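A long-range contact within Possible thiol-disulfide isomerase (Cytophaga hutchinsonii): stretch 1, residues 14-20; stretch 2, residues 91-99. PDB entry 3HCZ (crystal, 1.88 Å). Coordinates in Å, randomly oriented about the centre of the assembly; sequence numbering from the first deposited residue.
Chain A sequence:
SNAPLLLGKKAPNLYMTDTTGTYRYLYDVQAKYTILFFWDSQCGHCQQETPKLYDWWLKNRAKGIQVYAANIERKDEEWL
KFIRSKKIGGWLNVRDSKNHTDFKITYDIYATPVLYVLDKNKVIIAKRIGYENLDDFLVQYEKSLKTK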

ATOM      1  N   LEU A  14      -6.315  -8.519   3.135  1.00 14.98           N
ATOM      2  CA  LEU A  14      -5.782  -8.967   1.827  1.00 13.91           C
ATOM      3  C   LEU A  14      -4.935 -10.210   2.092  1.00 14.05           C
ATOM      4  O   LEU A  14      -4.067 -10.207   2.966  1.00 13.94           O
ATOM      5  N   TYR A  15      -5.193 -11.267   1.332  1.00 14.27           N
ATOM      6  CA  TYR A  15      -4.503 -12.546   1.535  1.00 15.06           C
ATOM      7  C   TYR A  15      -3.498 -12.725   0.408  1.00 15.28           C
ATOM      8  O   TYR A  15      -3.504 -13.739  -0.310  1.00 15.51           O
HETATM    9  N   MSE A  16      -2.608 -11.740   0.259  1.00 14.99           N
HETATM   10  CA  MSE A  16      -1.686 -11.707  -0.882  1.00 15.37           C
HETATM   11  C   MSE A  16      -0.341 -12.331  -0.514  1.00 15.30           C
HETATM   12  O   MSE A  16      -0.108 -12.693   0.657  1.00 15.97           O
ATOM     13  N   THR A  17       0.516 -12.491  -1.518  1.00 14.17           N
ATOM     14  CA  THR A  17       1.750 -13.234  -1.316  1.00 14.76           C
ATOM     15  C   THR A  17       2.948 -12.369  -1.685  1.00 14.66           C
ATOM     16  O   THR A  17       2.859 -11.539  -2.592  1.00 14.79           O
ATOM     17  N   ASP A  18       4.079 -12.595  -1.008  1.00 14.60           N
ATOM     18  CA  ASP A  18       5.289 -11.786  -1.243  1.00 14.01           C
ATOM     19  C   ASP A  18       6.047 -12.280  -2.498  1.00 13.85           C
ATOM     20  O   ASP A  18       5.526 -13.117  -3.245  1.00 13.45           O
ATOM     21  N   THR A  19       7.241 -11.743  -2.743  1.00 13.86           N
ATOM     22  CA  THR A  19       8.004 -12.050  -3.969  1.00 13.44           C
ATOM     23  C   THR A  19       8.500 -13.496  -3.996  1.00 13.90           C
ATOM     24  O   THR A  19       8.975 -13.970  -5.032  1.00 13.69           O
ATOM     25  N   THR A  20       8.369 -14.216  -2.890  1.00 13.19           N
ATOM     26  CA  THR A  20       8.658 -15.660  -2.918  1.00 13.70           C
ATOM     27  C   THR A  20       7.393 -16.473  -3.056  1.00 13.63           C
ATOM     28  O   THR A  20       7.454 -17.685  -3.039  1.00 14.56           O
ATOM     29  N   TRP A  91      10.539  -2.868   0.748  1.00 13.46           N
ATOM     30  CA  TRP A  91       9.261  -2.837   1.456  1.00 13.79           C
ATOM     31  C   TRP A  91       8.449  -4.100   1.214  1.00 14.09           C
ATOM     32  O   TRP A  91       8.948  -5.033   0.581  1.00 14.86           O
ATOM     33  N   LEU A  92       7.198  -4.132   1.677  1.00 13.49           N
ATOM     34  CA  LEU A  92       6.372  -5.357   1.502  1.00 14.09           C
ATOM     35  C   LEU A  92       5.664  -5.449   0.140  1.00 14.23           C
ATOM     36  O   LEU A  92       4.461  -5.152   0.018  1.00 14.54           O
ATOM     37  N   ASN A  93       6.427  -5.840  -0.889  1.00 15.00           N
ATOM     38  CA  ASN A  93       5.823  -6.136  -2.188  1.00 14.27           C
ATOM     39  C   ASN A  93       5.007  -7.421  -2.147  1.00 13.99           C
ATOM     40  O   ASN A  93       5.539  -8.486  -1.775  1.00 13.30           O
ATOM     41  N   VAL A  94       3.741  -7.311  -2.507  1.00 13.17           N
ATOM     42  CA  VAL A  94       2.873  -8.470  -2.626  1.00 13.35           C
ATOM     43  C   VAL A  94       2.090  -8.454  -3.945  1.00 13.87           C
ATOM     44  O   VAL A  94       1.972  -7.401  -4.605  1.00 13.12           O
ATOM     45  N   ARG A  95       1.583  -9.635  -4.314  1.00 13.54           N
ATOM     46  CA  ARG A  95       0.725  -9.770  -5.487  1.00 13.33           C
ATOM     47  C   ARG A  95      -0.327 -10.809  -5.107  1.00 14.00           C
ATOM     48  O   ARG A  95      -0.084 -11.628  -4.203  1.00 15.45           O
ATOM     49  N   ASP A  96      -1.461 -10.829  -5.809  1.00 14.08           N
ATOM     50  CA  ASP A  96      -2.513 -11.816  -5.548  1.00 12.96           C
ATOM     51  C   ASP A  96      -2.337 -13.147  -6.263  1.00 13.90           C
ATOM     52  O   ASP A  96      -3.214 -13.601  -7.012  1.00 14.89           O
ATOM     53  N   SER A  97      -1.216 -13.820  -5.985  1.00 14.80           N
ATOM     54  CA  SER A  97      -0.837 -14.997  -6.738  1.00 15.79           C
ATOM     55  C   SER A  97      -1.742 -16.182  -6.410  1.00 16.86           C
ATOM     56  O   SER A  97      -1.804 -17.147  -7.175  1.00 15.97           O
ATOM     57  N   LYS A  98      -2.414 -16.132  -5.262  1.00 17.40           N
ATOM     58  CA  LYS A  98      -3.329 -17.225  -4.922  1.00 18.56           C
ATOM     59  C   LYS A  98      -4.796 -16.863  -5.099  1.00 19.24           C
ATOM     60  O   LYS A  98      -5.681 -17.570  -4.573  1.00 19.12           O
ATOM     61  N   ASN A  99      -5.053 -15.785  -5.834  1.00 18.71           N
ATOM     62  CA  ASN A  99      -6.396 -15.446  -6.261  1.00 20.49           C
ATOM     63  C   ASN A  99      -7.433 -15.297  -5.144  1.00 19.92           C
ATOM     64  O   ASN A  99      -8.454 -16.020  -5.123  1.00 19.46           O
TER

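Stretch 2 meets stretch 1 through a single antiparallel bridge between Thr-17 and Arg-95, and the side chains pack around this short backbone link. Trp-91 lies beyond reach of stretch 1; its indole NE1 instead donates to Asn-93 OD1 (2.8 Å), tying together the start of its own stretch. Leu-92 (chi1 t, chi2 p) starts out sideways, but its end comes nearer, so that its CD1 lies 4.3 Å from CB of Asp-18.

Asn-93, chi1 m, also projects sideways, and its CB rests 4.0 Å from CG2 of Thr-19. Its carbonyl contributes as well: Asn-93 O receives a CA-H...O contact from Asp-18 CA at 3.4 Å. The carboxylate of Asp-18 (chi1 p) leads away from stretch 2 and serves its own stretch, with OD1 accepting from Thr-20 N at 2.9 Å and from Thr-20 OG1 at 2.7 Å.

Val-94 (chi1 m) supplies the apolar contact with Met-16, a selenomethionine whose CA-to-CB bond points toward stretch 2. The two CB atoms, Met-16 CB and Val-94 CB, are 3.8 Å apart. With chi angles m, t and p, the Met-16 side chain then reaches along the backbone of stretch 2, bringing its terminal CE to 3.4 Å from both Arg-95 C and Asp-96 N.

At Arg-95 the backbone makes the connection, while the CA-to-CB bond points away and the guanidinium is hydrogen-bonded elsewhere in the structure. Thr-17 N donates to Arg-95 O and Arg-95 N to Thr-17 O, each at 2.9 Å, closing the reciprocal pair that defines the bridge. The same Thr-17 O lies 3.1 Å from Val-94 CA in a second CA-H...O contact.

Asp-96, chi1 t, opens a type I turn that runs to Asn-99. Asp-96 OD1 and Tyr-15 O, 4.3 Å apart, are both acceptors, and water 1 bridges them, donating to Tyr-15 O at 2.9 Å and to Asp-96 OD1 at 2.8 Å while accepting from Lys-98 N at 2.8 Å. One solvent molecule thus links stretch 1 to two positions of the turn.

Ser-97 and Thr-17, both chi1 p, bring their hydroxyls together in a short hydrogen bond, 2.5 Å between Thr-17 OG1 and Ser-97 OG. The methyl of Thr-17 is used too: CG2 lies 4.0 Å from CG of Lys-98, whose CA-to-CB bond points toward stretch 1 although its end leads away. Asn-99 points away and makes no contact.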

ATOM      1  CB  LEU A  14      -4.912  -7.872   1.197  1.00 14.43           C
ATOM      2  CG  LEU A  14      -5.744  -6.649   0.769  1.00 14.31           C
ATOM      3  CD1 LEU A  14      -4.812  -5.458   0.499  1.00 15.65           C
ATOM      4  CD2 LEU A  14      -6.447  -6.999  -0.510  1.00 14.29           C
ATOM      5  CB  TYR A  15      -5.540 -13.691   1.577  1.00 15.61           C
ATOM      6  CG  TYR A  15      -6.553 -13.572   2.688  1.00 17.45           C
ATOM      7  CD1 TYR A  15      -6.321 -14.162   3.932  1.00 22.58           C
ATOM      8  CD2 TYR A  15      -7.753 -12.885   2.503  1.00 21.84           C
ATOM      9  CE1 TYR A  15      -7.249 -14.062   4.984  1.00 21.57           C
ATOM     10  CE2 TYR A  15      -8.684 -12.753   3.558  1.00 21.13           C
ATOM     11  CZ  TYR A  15      -8.435 -13.364   4.775  1.00 20.87           C
ATOM     12  OH  TYR A  15      -9.355 -13.282   5.792  1.00 22.54           O
HETATM   13  CB  MSE A  16      -1.559 -10.269  -1.434  1.00 14.98           C
HETATM   14  CG  MSE A  16      -2.932  -9.772  -1.930  1.00 16.37           C
HETATM   15 SE   MSE A  16      -2.943  -7.884  -2.398  0.60 16.01          SE
HETATM   16  CE  MSE A  16      -1.765  -7.982  -3.996  1.00 13.53           C
ATOM     17  CB  THR A  17       1.782 -14.532  -2.146  1.00 15.11           C
ATOM     18  OG1 THR A  17       1.500 -14.239  -3.521  1.00 15.58           O
ATOM     19  CG2 THR A  17       0.717 -15.528  -1.643  1.00 14.20           C
ATOM     20  CB  ASP A  18       6.163 -11.719   0.032  1.00 14.45           C
ATOM     21  CG  ASP A  18       6.796 -13.062   0.399  1.00 14.59           C
ATOM     22  OD1 ASP A  18       6.866 -13.981  -0.466  1.00 15.35           O
ATOM     23  OD2 ASP A  18       7.267 -13.210   1.577  1.00 15.66           O
ATOM     24  CB  THR A  19       9.186 -11.075  -4.173  1.00 14.81           C
ATOM     25  OG1 THR A  19      10.014 -11.056  -2.996  1.00 16.27           O
ATOM     26  CG2 THR A  19       8.667  -9.660  -4.425  1.00 12.38           C
ATOM     27  CB  THR A  20       9.418 -16.173  -1.666  1.00 14.23           C
ATOM     28  OG1 THR A  20       8.570 -16.019  -0.516  1.00 15.47           O
ATOM     29  CG2 THR A  20      10.719 -15.403  -1.486  1.00 14.23           C
ATOM     30  CB  TRP A  91       8.454  -1.586   1.097  1.00 13.31           C
ATOM     31  CG  TRP A  91       8.057  -1.400  -0.357  1.00 12.97           C
ATOM     32  CD1 TRP A  91       7.912  -2.350  -1.349  1.00 12.68           C
ATOM     33  CD2 TRP A  91       7.655  -0.156  -0.941  1.00 14.43           C
ATOM     34  NE1 TRP A  91       7.471  -1.744  -2.533  1.00 14.00           N
ATOM     35  CE2 TRP A  91       7.308  -0.401  -2.291  1.00 14.95           C
ATOM     36  CE3 TRP A  91       7.593   1.160  -0.455  1.00 14.80           C
ATOM     37  CZ2 TRP A  91       6.890   0.634  -3.158  1.00 16.63           C
ATOM     38  CZ3 TRP A  91       7.158   2.176  -1.303  1.00 12.22           C
ATOM     39  CH2 TRP A  91       6.820   1.909  -2.644  1.00 14.05           C
ATOM     40  CB  LEU A  92       5.419  -5.581   2.675  1.00 12.64           C
ATOM     41  CG  LEU A  92       4.589  -6.870   2.667  1.00 13.29           C
ATOM     42  CD1 LEU A  92       5.455  -8.111   2.293  1.00 14.16           C
ATOM     43  CD2 LEU A  92       3.961  -7.049   4.073  1.00 14.54           C
ATOM     44  CB  ASN A  93       6.907  -6.301  -3.249  1.00 13.84           C
ATOM     45  CG  ASN A  93       7.598  -4.992  -3.564  1.00 14.64           C
ATOM     46  OD1 ASN A  93       6.960  -4.061  -4.072  1.00 15.34           O
ATOM     47  ND2 ASN A  93       8.912  -4.911  -3.283  1.00 12.89           N
ATOM     48  CB  VAL A  94       1.869  -8.621  -1.424  1.00 12.90           C
ATOM     49  CG1 VAL A  94       2.618  -8.902  -0.111  1.00 12.32           C
ATOM     50  CG2 VAL A  94       0.956  -7.370  -1.252  1.00 12.49           C
ATOM     51  CB  ARG A  95       1.548 -10.228  -6.724  1.00 12.40           C
ATOM     52  CG  ARG A  95       0.840  -9.962  -8.053  1.00 11.41           C
ATOM     53  CD  ARG A  95       1.638 -10.473  -9.294  1.00 12.21           C
ATOM     54  NE  ARG A  95       1.865 -11.938  -9.330  1.00 12.51           N
ATOM     55  CZ  ARG A  95       0.925 -12.841  -9.619  1.00 12.86           C
ATOM     56  NH1 ARG A  95       1.217 -14.118  -9.603  1.00 12.46           N
ATOM     57  NH2 ARG A  95      -0.334 -12.478  -9.856  1.00 13.52           N
ATOM     58  CB  ASP A  96      -3.877 -11.153  -5.821  1.00 13.41           C
ATOM     59  CG  ASP A  96      -5.051 -11.996  -5.315  1.00 13.90           C
ATOM     60  OD1 ASP A  96      -4.938 -12.660  -4.247  1.00 14.07           O
ATOM     61  OD2 ASP A  96      -6.074 -12.036  -6.005  1.00 16.70           O
ATOM     62  CB  SER A  97       0.640 -15.402  -6.475  1.00 15.93           C
ATOM     63  OG  SER A  97       0.818 -16.001  -5.207  1.00 17.88           O
ATOM     64  CB  LYS A  98      -3.068 -17.694  -3.506  1.00 19.15           C
ATOM     65  CG  LYS A  98      -1.684 -18.234  -3.330  1.00 20.63           C
ATOM     66  CD  LYS A  98      -1.686 -19.709  -3.488  1.00 27.67           C
ATOM     67  CE  LYS A  98      -0.301 -20.245  -3.154  1.00 31.16           C
ATOM     68  NZ  LYS A  98      -0.370 -21.519  -2.413  1.00 31.59           N
ATOM     69  CB  ASN A  99      -6.885 -16.530  -7.222  1.00 21.83           C
ATOM     70  CG  ASN A  99      -5.936 -16.727  -8.326  1.00 24.98           C
ATOM     71  OD1 ASN A  99      -5.152 -17.694  -8.318  1.00 28.11           O
ATOM     72  ND2 ASN A  99      -5.912 -15.766  -9.252  1.00 24.98           N
TER
HETATM   73  O   HOH W   1      -2.977 -14.312  -3.150  1.00 16.12           O